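Local coordinates for apical membrane antigen 1 (Babesia divergens, PDB 4APM), which probably acts in host-cell invasion at the moving junction, seen here as the domain I-III portion of a calcium-binding parasite membrane protein, at residues C217-V222 with T346-P351; A317-N322 with G341-T346; E131-I136 with C159-T164. All blocks are in the same frame, centred on the assembly; numbering follows the deposited sequence.

Contact 1 (C217-V222 with T346-P351); sequences CPMYPV and TAVGSP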
ATOM      1  N   CYS A 217       8.501  -0.654  -4.511  1.00 29.62           N
ATOM      2  CA  CYS A 217       7.097  -0.539  -4.102  1.00 31.43           C
ATOM      3  C   CYS A 217       7.067   0.323  -2.845  1.00 28.78           C
ATOM      4  O   CYS A 217       7.999   0.262  -2.046  1.00 29.61           O
ATOM      5  CB  CYS A 217       6.555  -1.934  -3.762  1.00 26.90           C
ATOM      6  SG  CYS A 217       6.337  -3.050  -5.160  1.00 30.23           S
ATOM      7  N   PRO A 218       5.992   1.102  -2.641  1.00 29.90           N
ATOM      8  CA  PRO A 218       5.924   1.930  -1.433  1.00 29.34           C
ATOM      9  C   PRO A 218       5.428   1.126  -0.221  1.00 29.91           C
ATOM     10  O   PRO A 218       4.282   1.280   0.182  1.00 29.06           O
ATOM     11  CB  PRO A 218       4.872   2.984  -1.816  1.00 29.67           C
ATOM     12  CG  PRO A 218       3.936   2.231  -2.721  1.00 27.63           C
ATOM     13  CD  PRO A 218       4.848   1.365  -3.547  1.00 29.66           C
ATOM     14  N   MET A 219       6.307   0.334   0.389  1.00 27.81           N
ATOM     15  CA  MET A 219       5.898  -0.606   1.440  1.00 27.66           C
ATOM     16  C   MET A 219       5.739   0.039   2.809  1.00 28.69           C
ATOM     17  O   MET A 219       5.099  -0.536   3.683  1.00 25.35           O
ATOM     18  CB  MET A 219       6.875  -1.791   1.528  1.00 27.08           C
ATOM     19  CG  MET A 219       7.058  -2.534   0.200  1.00 25.60           C
ATOM     20  SD  MET A 219       5.491  -3.065  -0.559  1.00 24.18           S
ATOM     21  CE  MET A 219       4.783  -4.012   0.766  1.00 18.65           C
ATOM     22  N   TYR A 220       6.265   1.252   2.984  1.00 28.09           N
ATOM     23  CA  TYR A 220       6.255   1.860   4.316  1.00 29.11           C
ATOM     24  C   TYR A 220       5.653   3.247   4.362  1.00 25.71           C
ATOM     25  O   TYR A 220       5.981   4.101   3.537  1.00 27.25           O
ATOM     26  CB  TYR A 220       7.659   1.830   4.957  1.00 32.64           C
ATOM     27  CG  TYR A 220       8.326   0.484   4.796  1.00 35.02           C
ATOM     28  CD1 TYR A 220       7.858  -0.634   5.484  1.00 41.53           C
ATOM     29  CD2 TYR A 220       9.332   0.299   3.858  1.00 40.16           C
ATOM     30  CE1 TYR A 220       8.418  -1.887   5.277  1.00 42.72           C
ATOM     31  CE2 TYR A 220       9.902  -0.952   3.647  1.00 44.38           C
ATOM     32  CZ  TYR A 220       9.446  -2.034   4.360  1.00 43.81           C
ATOM     33  OH  TYR A 220      10.010  -3.277   4.135  1.00 55.93           O
ATOM     34  N   PRO A 221       4.806   3.501   5.378  1.00 23.88           N
ATOM     35  CA  PRO A 221       4.437   4.880   5.660  1.00 23.62           C
ATOM     36  C   PRO A 221       5.703   5.775   5.740  1.00 26.50           C
ATOM     37  O   PRO A 221       6.728   5.347   6.294  1.00 26.31           O
ATOM     38  CB  PRO A 221       3.755   4.782   7.038  1.00 21.18           C
ATOM     39  CG  PRO A 221       3.255   3.383   7.104  1.00 21.30           C
ATOM     40  CD  PRO A 221       4.320   2.575   6.414  1.00 20.98           C
ATOM     41  N   VAL A 222       5.651   6.968   5.154  1.00 25.62           N
ATOM     42  CA  VAL A 222       6.717   7.938   5.356  1.00 26.55           C
ATOM     43  C   VAL A 222       6.349   8.897   6.498  1.00 31.27           C
ATOM     44  O   VAL A 222       5.326   9.627   6.430  1.00 29.22           O
ATOM     45  CB  VAL A 222       7.048   8.701   4.069  1.00 27.73           C
ATOM     46  CG1 VAL A 222       8.274   9.576   4.269  1.00 23.66           C
ATOM     47  CG2 VAL A 222       7.271   7.715   2.913  1.00 25.59           C
ATOM     48  N   THR A 346       0.145   4.241   1.886  1.00 21.24           N
ATOM     49  CA  THR A 346      -0.392   3.743   0.624  1.00 20.25           C
ATOM     50  C   THR A 346      -1.160   2.432   0.826  1.00 22.63           C
ATOM     51  O   THR A 346      -0.997   1.760   1.874  1.00 19.38           O
ATOM     52  CB  THR A 346       0.688   3.544  -0.466  1.00 19.48           C
ATOM     53  OG1 THR A 346       1.322   2.289  -0.275  1.00 22.70           O
ATOM     54  CG2 THR A 346       1.750   4.648  -0.464  1.00 17.53           C
ATOM     55  N   ALA A 347      -2.026   2.109  -0.145  1.00 18.20           N
ATOM     56  CA  ALA A 347      -2.852   0.910  -0.079  1.00 20.98           C
ATOM     57  C   ALA A 347      -2.029  -0.402  -0.109  1.00 21.39           C
ATOM     58  O   ALA A 347      -2.560  -1.464   0.246  1.00 19.24           O
ATOM     59  CB  ALA A 347      -3.883   0.900  -1.212  1.00 17.16           C
ATOM     60  N   VAL A 348      -0.773  -0.372  -0.570  1.00 19.16           N
ATOM     61  CA  VAL A 348      -0.019  -1.656  -0.591  1.00 20.98           C
ATOM     62  C   VAL A 348       0.839  -1.851   0.648  1.00 23.04           C
ATOM     63  O   VAL A 348       1.198  -2.993   0.997  1.00 24.01           O
ATOM     64  CB  VAL A 348       0.856  -1.855  -1.849  1.00 21.11           C
ATOM     65  CG1 VAL A 348       0.015  -1.822  -3.114  1.00 21.46           C
ATOM     66  CG2 VAL A 348       1.950  -0.818  -1.911  1.00 19.72           C
ATOM     67  N   GLY A 349       1.142  -0.732   1.316  1.00 22.07           N
ATOM     68  CA  GLY A 349       2.153  -0.685   2.356  1.00 22.65           C
ATOM     69  C   GLY A 349       1.586  -0.986   3.728  1.00 23.93           C
ATOM     70  O   GLY A 349       0.373  -1.067   3.922  1.00 23.11           O
ATOM     71  N   SER A 350       2.477  -1.128   4.689  1.00 22.85           N
ATOM     72  CA  SER A 350       2.069  -1.342   6.051  1.00 24.43           C
ATOM     73  C   SER A 350       1.005  -0.338   6.537  1.00 21.43           C
ATOM     74  O   SER A 350       1.098   0.861   6.274  1.00 22.92           O
ATOM     75  CB  SER A 350       3.280  -1.283   6.981  1.00 23.68           C
ATOM     76  OG  SER A 350       2.838  -1.717   8.258  1.00 25.79           O
ATOM     77  N   PRO A 351       0.004  -0.829   7.258  1.00 21.16           N
ATOM     78  CA  PRO A 351      -0.948   0.041   7.979  1.00 21.66           C
ATOM     79  C   PRO A 351      -0.435   0.643   9.318  1.00 25.88           C
ATOM     80  O   PRO A 351      -1.175   1.399   9.974  1.00 29.89           O
ATOM     81  CB  PRO A 351      -2.112  -0.920   8.284  1.00 20.82           C
ATOM     82  CG  PRO A 351      -1.444  -2.264   8.444  1.00 19.60           C
ATOM     83  CD  PRO A 351      -0.341  -2.268   7.392  1.00 19.89           C
TER
HETATM   84  O   HOH W   1       2.982   2.791   2.093  1.00 30.49           O
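A single water joins Pro218 O to Thr346 OG1 where the loop after helix 213-216 meets the end of strand 342-346 and the loop that follows; it donates to the proline carbonyl at 2.8 Å and lies 2.9 Å from the threonine hydroxyl oxygen. Thr346 OG1 stands between its own backbone N and carbonyl carbon (chi1 83°) and accepts weak hydrogen bonds from Val348 N and Gly349 N. The Pro218 ring crosses the Thr346 and Val348 side chains at about a right angle, its CG 3.7 Å from Val348 CG2. Pro218 is the centre of an inverse gamma turn, closed by a weak bond from Met219 N to Cys217 O. One residue on, Met219 O accepts from Ser350 N at 2.9 Å (161° at the hydrogen), the donor tilted out of the carbonyl plane. Lacking a side chain, Gly349 lets its CA approach within 3.2 Å of Met219 O. The Met219 chain, bent at chi2 and chi3, brings CE to 3.7 Å from Val348 O, and Pro221 CG lies 3.4 Å from Ser350 O. Phe19 and Leu21 lie against Pro218, and Lys195 NZ bonds the carbonyls of Ala347 and Gly349. Ser350 OG bonds Asp355 and Leu352 N, while Cys217 forms a disulfide with Cys51.

Contact 2 (A317-N322 with G341-T346); sequences ANYDSN and GSFAMT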
ATOM      1  N   ALA A 317      -2.948   7.909   1.323  1.00 23.52           N
ATOM      2  CA  ALA A 317      -3.629   8.706   2.352  1.00 24.55           C
ATOM      3  C   ALA A 317      -2.618   9.431   3.228  1.00 25.89           C
ATOM      4  O   ALA A 317      -1.482   8.961   3.410  1.00 23.14           O
ATOM      5  CB  ALA A 317      -4.533   7.825   3.213  1.00 22.98           C
ATOM      6  N   ASN A 318      -3.032  10.588   3.740  1.00 26.56           N
ATOM      7  CA  ASN A 318      -2.270  11.333   4.734  1.00 24.82           C
ATOM      8  C   ASN A 318      -2.949  11.210   6.053  1.00 26.29           C
ATOM      9  O   ASN A 318      -4.107  11.579   6.196  1.00 26.03           O
ATOM     10  CB  ASN A 318      -2.249  12.801   4.378  1.00 26.86           C
ATOM     11  CG  ASN A 318      -1.783  13.035   2.974  1.00 27.43           C
ATOM     12  OD1 ASN A 318      -2.599  13.111   2.060  1.00 36.24           O
ATOM     13  ND2 ASN A 318      -0.471  13.059   2.775  1.00 26.46           N
ATOM     14  N   TYR A 319      -2.236  10.662   7.019  1.00 27.51           N
ATOM     15  CA  TYR A 319      -2.762  10.531   8.343  1.00 25.97           C
ATOM     16  C   TYR A 319      -2.042  11.501   9.260  1.00 26.94           C
ATOM     17  O   TYR A 319      -0.835  11.396   9.458  1.00 28.24           O
ATOM     18  CB  TYR A 319      -2.591   9.116   8.855  1.00 26.36           C
ATOM     19  CG  TYR A 319      -3.022   8.999  10.277  1.00 29.38           C
ATOM     20  CD1 TYR A 319      -4.340   9.279  10.646  1.00 31.41           C
ATOM     21  CD2 TYR A 319      -2.086   8.760  11.281  1.00 27.82           C
ATOM     22  CE1 TYR A 319      -4.743   9.184  11.975  1.00 33.98           C
ATOM     23  CE2 TYR A 319      -2.467   8.683  12.599  1.00 31.65           C
ATOM     24  CZ  TYR A 319      -3.785   8.904  12.941  1.00 33.72           C
ATOM     25  OH  TYR A 319      -4.131   8.863  14.256  1.00 37.50           O
ATOM     26  N   ASP A 320      -2.789  12.447   9.811  1.00 28.39           N
ATOM     27  CA  ASP A 320      -2.227  13.412  10.744  1.00 29.96           C
ATOM     28  C   ASP A 320      -2.367  12.854  12.148  1.00 31.69           C
ATOM     29  O   ASP A 320      -3.470  12.789  12.683  1.00 32.59           O
ATOM     30  CB  ASP A 320      -2.967  14.744  10.650  1.00 30.31           C
ATOM     31  CG  ASP A 320      -2.297  15.835  11.475  1.00 37.83           C
ATOM     32  OD1 ASP A 320      -1.846  15.546  12.619  1.00 39.25           O
ATOM     33  OD2 ASP A 320      -2.196  16.967  10.973  1.00 40.37           O
ATOM     34  N   SER A 321      -1.266  12.404  12.736  1.00 30.47           N
ATOM     35  CA  SER A 321      -1.357  11.773  14.051  1.00 36.47           C
ATOM     36  C   SER A 321      -1.670  12.748  15.189  1.00 34.20           C
ATOM     37  O   SER A 321      -2.059  12.315  16.249  1.00 35.84           O
ATOM     38  CB  SER A 321      -0.094  10.959  14.371  1.00 37.69           C
ATOM     39  OG  SER A 321       1.042  11.800  14.322  1.00 39.40           O
ATOM     40  N   ASN A 322      -1.550  14.057  14.950  1.00 38.73           N
ATOM     41  CA  ASN A 322      -1.953  15.070  15.948  1.00 35.08           C
ATOM     42  C   ASN A 322      -3.446  15.341  15.993  1.00 38.06           C
ATOM     43  O   ASN A 322      -3.977  15.667  17.046  1.00 40.14           O
ATOM     44  CB  ASN A 322      -1.214  16.401  15.738  1.00 35.92           C
ATOM     45  CG  ASN A 322       0.293  16.224  15.633  1.00 45.68           C
ATOM     46  OD1 ASN A 322       0.926  16.730  14.704  1.00 44.68           O
ATOM     47  ND2 ASN A 322       0.869  15.475  16.570  1.00 47.41           N
ATOM     48  N   GLY A 341       4.398  14.722  12.672  1.00 33.96           N
ATOM     49  CA  GLY A 341       3.194  14.000  13.066  1.00 31.67           C
ATOM     50  C   GLY A 341       2.333  13.468  11.924  1.00 35.19           C
ATOM     51  O   GLY A 341       1.388  12.704  12.155  1.00 34.41           O
ATOM     52  N   SER A 342       2.639  13.865  10.692  1.00 31.11           N
ATOM     53  CA  SER A 342       1.882  13.356   9.549  1.00 32.58           C
ATOM     54  C   SER A 342       2.476  12.080   8.929  1.00 35.22           C
ATOM     55  O   SER A 342       3.709  11.954   8.798  1.00 32.11           O
ATOM     56  CB  SER A 342       1.727  14.434   8.479  1.00 35.17           C
ATOM     57  OG  SER A 342       1.370  13.831   7.240  1.00 46.19           O
ATOM     58  N   PHE A 343       1.609  11.160   8.494  1.00 28.11           N
ATOM     59  CA  PHE A 343       2.086   9.906   7.882  1.00 27.58           C
ATOM     60  C   PHE A 343       1.545   9.714   6.473  1.00 27.73           C
ATOM     61  O   PHE A 343       0.341   9.790   6.259  1.00 29.57           O
ATOM     62  CB  PHE A 343       1.724   8.712   8.754  1.00 28.30           C
ATOM     63  CG  PHE A 343       2.524   8.627  10.029  1.00 33.84           C
ATOM     64  CD1 PHE A 343       2.146   9.361  11.164  1.00 35.21           C
ATOM     65  CD2 PHE A 343       3.673   7.831  10.099  1.00 32.64           C
ATOM     66  CE1 PHE A 343       2.882   9.289  12.344  1.00 35.25           C
ATOM     67  CE2 PHE A 343       4.397   7.741  11.279  1.00 34.11           C
ATOM     68  CZ  PHE A 343       3.998   8.461  12.405  1.00 34.39           C
ATOM     69  N   ALA A 344       2.430   9.501   5.508  1.00 23.77           N
ATOM     70  CA  ALA A 344       2.006   9.374   4.122  1.00 24.95           C
ATOM     71  C   ALA A 344       1.928   7.888   3.853  1.00 25.11           C
ATOM     72  O   ALA A 344       2.946   7.201   3.858  1.00 26.27           O
ATOM     73  CB  ALA A 344       3.016  10.035   3.183  1.00 23.18           C
ATOM     74  N   MET A 345       0.714   7.382   3.693  1.00 22.74           N
ATOM     75  CA  MET A 345       0.474   5.942   3.624  1.00 24.14           C
ATOM     76  C   MET A 345      -0.062   5.511   2.251  1.00 23.40           C
ATOM     77  O   MET A 345      -0.656   6.327   1.534  1.00 21.93           O
ATOM     78  CB  MET A 345      -0.497   5.566   4.725  1.00 24.55           C
ATOM     79  CG  MET A 345       0.030   6.024   6.094  1.00 29.17           C
ATOM     80  SD  MET A 345      -1.165   5.679   7.351  1.00 36.00           S
ATOM     81  CE  MET A 345      -0.868   3.923   7.614  1.00 29.25           C
ATOM     82  N   THR A 346       0.145   4.241   1.886  1.00 21.24           N
ATOM     83  CA  THR A 346      -0.392   3.743   0.624  1.00 20.25           C
ATOM     84  C   THR A 346      -1.160   2.432   0.826  1.00 22.63           C
ATOM     85  O   THR A 346      -0.997   1.760   1.874  1.00 19.38           O
ATOM     86  CB  THR A 346       0.688   3.544  -0.466  1.00 19.48           C
ATOM     87  OG1 THR A 346       1.322   2.289  -0.275  1.00 22.70           O
ATOM     88  CG2 THR A 346       1.750   4.648  -0.464  1.00 17.53           C
TER
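Tyr319 pairs with Phe343 in the tight part of this strand pair, where Tyr319 N bonds Phe343 O at 2.8 Å, nearly straight at 173°, and Phe343 N returns a bond to Tyr319 O. Ala317 and Met345 form a second such two-bond pair, with Met345 N 2.7 Å from Ala317 O. The Tyr319 ring approaches that of Phe343 obliquely, CD2 to CD1 4.3 Å. Tyr319 CB meets Met345 SD at 4.0 Å. Strands 316-320 and 342-346 thus run antiparallel within a four-stranded sheet in which 342-346 is an outermost strand. Ala317, Tyr319, Phe343 and Met345 share one face; helix 249-257 covers Ala317, Tyr319 and Met345, while Lys223 and Glu353 lie on Phe343. Asn318 and Ala344, a non-hydrogen-bonded pair, lie on the other face against Phe227 of strand 225-231. Toward Ser321 and Gly341 the pair becomes more exposed, with Asn322 at the surface. Ser321 N still donates to Gly341 O at 2.7 Å and stands 3.9 Å above one face of the Tyr319 ring, offset toward the rim. At Gly341's backbone angles a CB would press against the carbonyl O of the residue before. Asp320 OD1 accepts from Asn322 N at 2.8 Å, an Asx turn, with Thr323 N as a further donor to OD1, at the start of the turn into strand 325-329.

Contact 3 (E131-I136 with C159-T164); sequences EYAGNI and CHILFT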
ATOM      1  N   GLU A 131       7.730 -16.511  -6.167  1.00 26.47           N
ATOM      2  CA  GLU A 131       8.354 -17.366  -7.184  1.00 28.16           C
ATOM      3  C   GLU A 131       7.851 -18.803  -7.015  1.00 30.11           C
ATOM      4  O   GLU A 131       7.555 -19.502  -7.975  1.00 30.96           O
ATOM      5  CB  GLU A 131       9.884 -17.305  -7.042  1.00 27.80           C
ATOM      6  CG  GLU A 131      10.665 -18.046  -8.136  1.00 30.99           C
ATOM      7  CD  GLU A 131      12.165 -17.853  -8.009  0.70 26.00           C
ATOM      8  OE1 GLU A 131      12.586 -16.989  -7.221  0.70 25.71           O
ATOM      9  OE2 GLU A 131      12.930 -18.559  -8.698  0.70 29.66           O
ATOM     10  N   TYR A 132       7.649 -19.208  -5.780  1.00 29.91           N
ATOM     11  CA  TYR A 132       7.169 -20.539  -5.542  1.00 30.10           C
ATOM     12  C   TYR A 132       5.728 -20.686  -6.074  1.00 30.27           C
ATOM     13  O   TYR A 132       5.393 -21.678  -6.723  1.00 28.10           O
ATOM     14  CB  TYR A 132       7.255 -20.842  -4.048  1.00 29.64           C
ATOM     15  CG  TYR A 132       6.696 -22.187  -3.674  1.00 29.83           C
ATOM     16  CD1 TYR A 132       7.349 -23.356  -4.049  1.00 30.59           C
ATOM     17  CD2 TYR A 132       5.544 -22.289  -2.908  1.00 27.04           C
ATOM     18  CE1 TYR A 132       6.844 -24.596  -3.700  1.00 30.77           C
ATOM     19  CE2 TYR A 132       5.037 -23.515  -2.552  1.00 28.48           C
ATOM     20  CZ  TYR A 132       5.707 -24.671  -2.938  1.00 31.28           C
ATOM     21  OH  TYR A 132       5.210 -25.912  -2.593  1.00 31.63           O
ATOM     22  N   ALA A 133       4.883 -19.693  -5.798  1.00 27.78           N
ATOM     23  CA  ALA A 133       3.542 -19.660  -6.370  1.00 26.92           C
ATOM     24  C   ALA A 133       3.614 -19.707  -7.915  1.00 28.57           C
ATOM     25  O   ALA A 133       2.797 -20.372  -8.561  1.00 27.77           O
ATOM     26  CB  ALA A 133       2.786 -18.414  -5.893  1.00 25.87           C
ATOM     27  N   GLY A 134       4.624 -19.044  -8.484  1.00 26.01           N
ATOM     28  CA  GLY A 134       4.839 -19.033  -9.929  1.00 27.44           C
ATOM     29  C   GLY A 134       5.269 -20.346 -10.582  1.00 29.18           C
ATOM     30  O   GLY A 134       5.168 -20.487 -11.797  1.00 26.46           O
ATOM     31  N   ASN A 135       5.725 -21.306  -9.770  1.00 29.96           N
ATOM     32  CA  ASN A 135       6.144 -22.627 -10.238  1.00 30.41           C
ATOM     33  C   ASN A 135       5.115 -23.746 -10.003  1.00 34.02           C
ATOM     34  O   ASN A 135       5.465 -24.930 -10.111  1.00 33.11           O
ATOM     35  CB  ASN A 135       7.417 -23.059  -9.499  1.00 31.02           C
ATOM     36  CG  ASN A 135       8.642 -22.298  -9.948  1.00 29.84           C
ATOM     37  OD1 ASN A 135       8.684 -21.763 -11.052  1.00 32.27           O
ATOM     38  ND2 ASN A 135       9.633 -22.224  -9.084  1.00 27.63           N
ATOM     39  N   ILE A 136       3.931 -23.396  -9.504  1.00 33.97           N
ATOM     40  CA  ILE A 136       2.894 -24.402  -9.200  1.00 34.42           C
ATOM     41  C   ILE A 136       1.886 -24.317 -10.327  1.00 38.41           C
ATOM     42  O   ILE A 136       1.236 -23.275 -10.506  1.00 35.42           O
ATOM     43  CB  ILE A 136       2.162 -24.111  -7.866  1.00 35.80           C
ATOM     44  CG1 ILE A 136       3.029 -24.489  -6.666  1.00 35.56           C
ATOM     45  CG2 ILE A 136       0.823 -24.832  -7.799  1.00 32.34           C
ATOM     46  CD1 ILE A 136       2.704 -23.687  -5.436  1.00 34.11           C
ATOM     47  N   CYS A 159       4.622 -19.747   3.941  1.00 28.83           N
ATOM     48  CA  CYS A 159       4.160 -19.363   2.634  1.00 28.53           C
ATOM     49  C   CYS A 159       2.892 -20.155   2.305  1.00 29.12           C
ATOM     50  O   CYS A 159       2.936 -21.372   2.212  1.00 28.55           O
ATOM     51  CB  CYS A 159       5.269 -19.654   1.599  1.00 28.36           C
ATOM     52  SG  CYS A 159       4.839 -19.327  -0.136  1.00 37.13           S
ATOM     53  N   HIS A 160       1.774 -19.457   2.119  1.00 26.73           N
ATOM     54  CA  HIS A 160       0.512 -20.093   1.767  1.00 27.20           C
ATOM     55  C   HIS A 160       0.137 -19.867   0.323  1.00 30.56           C
ATOM     56  O   HIS A 160       0.128 -18.735  -0.178  1.00 28.97           O
ATOM     57  CB  HIS A 160      -0.613 -19.579   2.659  1.00 29.08           C
ATOM     58  CG  HIS A 160      -0.358 -19.761   4.128  1.00 27.86           C
ATOM     59  ND1 HIS A 160      -0.896 -20.773   4.837  1.00 29.56           N
ATOM     60  CD2 HIS A 160       0.434 -19.035   5.012  1.00 29.31           C
ATOM     61  CE1 HIS A 160      -0.480 -20.688   6.115  1.00 29.16           C
ATOM     62  NE2 HIS A 160       0.334 -19.621   6.217  1.00 28.90           N
ATOM     63  N   ILE A 161      -0.237 -20.936  -0.354  1.00 29.93           N
ATOM     64  CA  ILE A 161      -0.807 -20.790  -1.669  1.00 29.64           C
ATOM     65  C   ILE A 161      -2.317 -20.887  -1.541  1.00 29.52           C
ATOM     66  O   ILE A 161      -2.839 -21.773  -0.853  1.00 30.82           O
ATOM     67  CB  ILE A 161      -0.245 -21.850  -2.649  1.00 28.80           C
ATOM     68  CG1 ILE A 161       1.288 -21.905  -2.544  1.00 28.30           C
ATOM     69  CG2 ILE A 161      -0.705 -21.577  -4.076  1.00 28.47           C
ATOM     70  CD1 ILE A 161       2.016 -20.617  -2.886  1.00 23.04           C
ATOM     71  N   LEU A 162      -3.005 -19.934  -2.152  1.00 28.44           N
ATOM     72  CA  LEU A 162      -4.443 -19.899  -2.132  1.00 28.61           C
ATOM     73  C   LEU A 162      -4.946 -20.748  -3.274  1.00 30.05           C
ATOM     74  O   LEU A 162      -4.271 -20.863  -4.300  1.00 32.43           O
ATOM     75  CB  LEU A 162      -4.948 -18.452  -2.234  1.00 28.88           C
ATOM     76  CG  LEU A 162      -4.497 -17.602  -1.040  1.00 28.96           C
ATOM     77  CD1 LEU A 162      -5.206 -16.261  -0.945  1.00 27.55           C
ATOM     78  CD2 LEU A 162      -4.702 -18.376   0.242  1.00 28.09           C
ATOM     79  N   PHE A 163      -6.086 -21.402  -3.065  1.00 30.07           N
ATOM     80  CA  PHE A 163      -6.693 -22.273  -4.074  1.00 31.40           C
ATOM     81  C   PHE A 163      -7.602 -21.507  -5.028  1.00 33.32           C
ATOM     82  O   PHE A 163      -8.094 -22.072  -5.987  1.00 34.73           O
ATOM     83  CB  PHE A 163      -7.502 -23.389  -3.398  1.00 36.09           C
ATOM     84  CG  PHE A 163      -7.761 -24.586  -4.283  1.00 40.02           C
ATOM     85  CD1 PHE A 163      -6.702 -25.306  -4.846  1.00 42.06           C
ATOM     86  CD2 PHE A 163      -9.064 -25.030  -4.515  1.00 45.19           C
ATOM     87  CE1 PHE A 163      -6.937 -26.413  -5.656  1.00 44.46           C
ATOM     88  CE2 PHE A 163      -9.304 -26.156  -5.302  1.00 43.67           C
ATOM     89  CZ  PHE A 163      -8.241 -26.840  -5.877  1.00 45.56           C
ATOM     90  N   THR A 164      -7.895 -20.243  -4.718  1.00 36.19           N
ATOM     91  CA  THR A 164      -8.778 -19.432  -5.571  1.00 30.78           C
ATOM     92  C   THR A 164      -8.307 -17.989  -5.602  1.00 30.87           C
ATOM     93  O   THR A 164      -7.818 -17.488  -4.591  1.00 28.46           O
ATOM     94  CB  THR A 164     -10.247 -19.450  -5.076  1.00 30.19           C
ATOM     95  OG1 THR A 164     -11.008 -18.476  -5.805  1.00 33.77           O
ATOM     96  CG2 THR A 164     -10.330 -19.122  -3.619  1.00 26.57           C
TER
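Ile161 meets Tyr132, Ala133 and Ile136 together, its CD1 placed 3.8 Å from Ala133 CB and 3.9 Å from Tyr132 CD2. Ile136 and Ile161 reach toward each other tip to tip, Ile136 CD1 lying 3.7 Å from Ile161 CG1. That same methyl of Ile136 sits above one face of the Tyr132 ring, 3.7 Å from its plane and offset toward the rim. Cys159 SG approaches the ring obliquely, 4.1 Å from Tyr132 CD2, a sulfur-aromatic contact. No hydrogen bond crosses between the two segments; the interface is apolar. One shell out, Tyr132 OH bonds Leu108 O, Leu116 of helix 113-118 and Val111 touch both Tyr132 and Cys159, and Phe150 packs against Ala133 and Ile161. Ile161 N is held by Ser109 OG, and the Cys159-Cys129 disulfide ties strand 158-161 to the preceding turn of helix 125-134, whose Tyr132 side chain lies about 13 Å from the bound calcium. A helix laid on an antiparallel five-stranded sheet and linked to it by a disulfide is consistent with the PAN (apple) fold of the first AMA1 domain.

Overall arrangement
Contact 3 closes first along the chain; contact 1 then opens, and contact 2 is nested inside the loop that contact 1 closes. Contacts 1 and 2 are neighbours, their centres about 11 Å apart: they share Thr346, where strand 342-346 runs out into the loop of contact 1, and Val222 N lies 3.0 Å from Ala344 O, a probable hydrogen bond. The centre of contact 1 is about 4 Å from that of the chain. Contact 3 belongs to a separate five-stranded sheet, its centre about 23 Å from that of contact 1 and 34 Å from that of contact 2, across the chain's centre. The split probably reflects the first and second domains, with contact 1 near their junction.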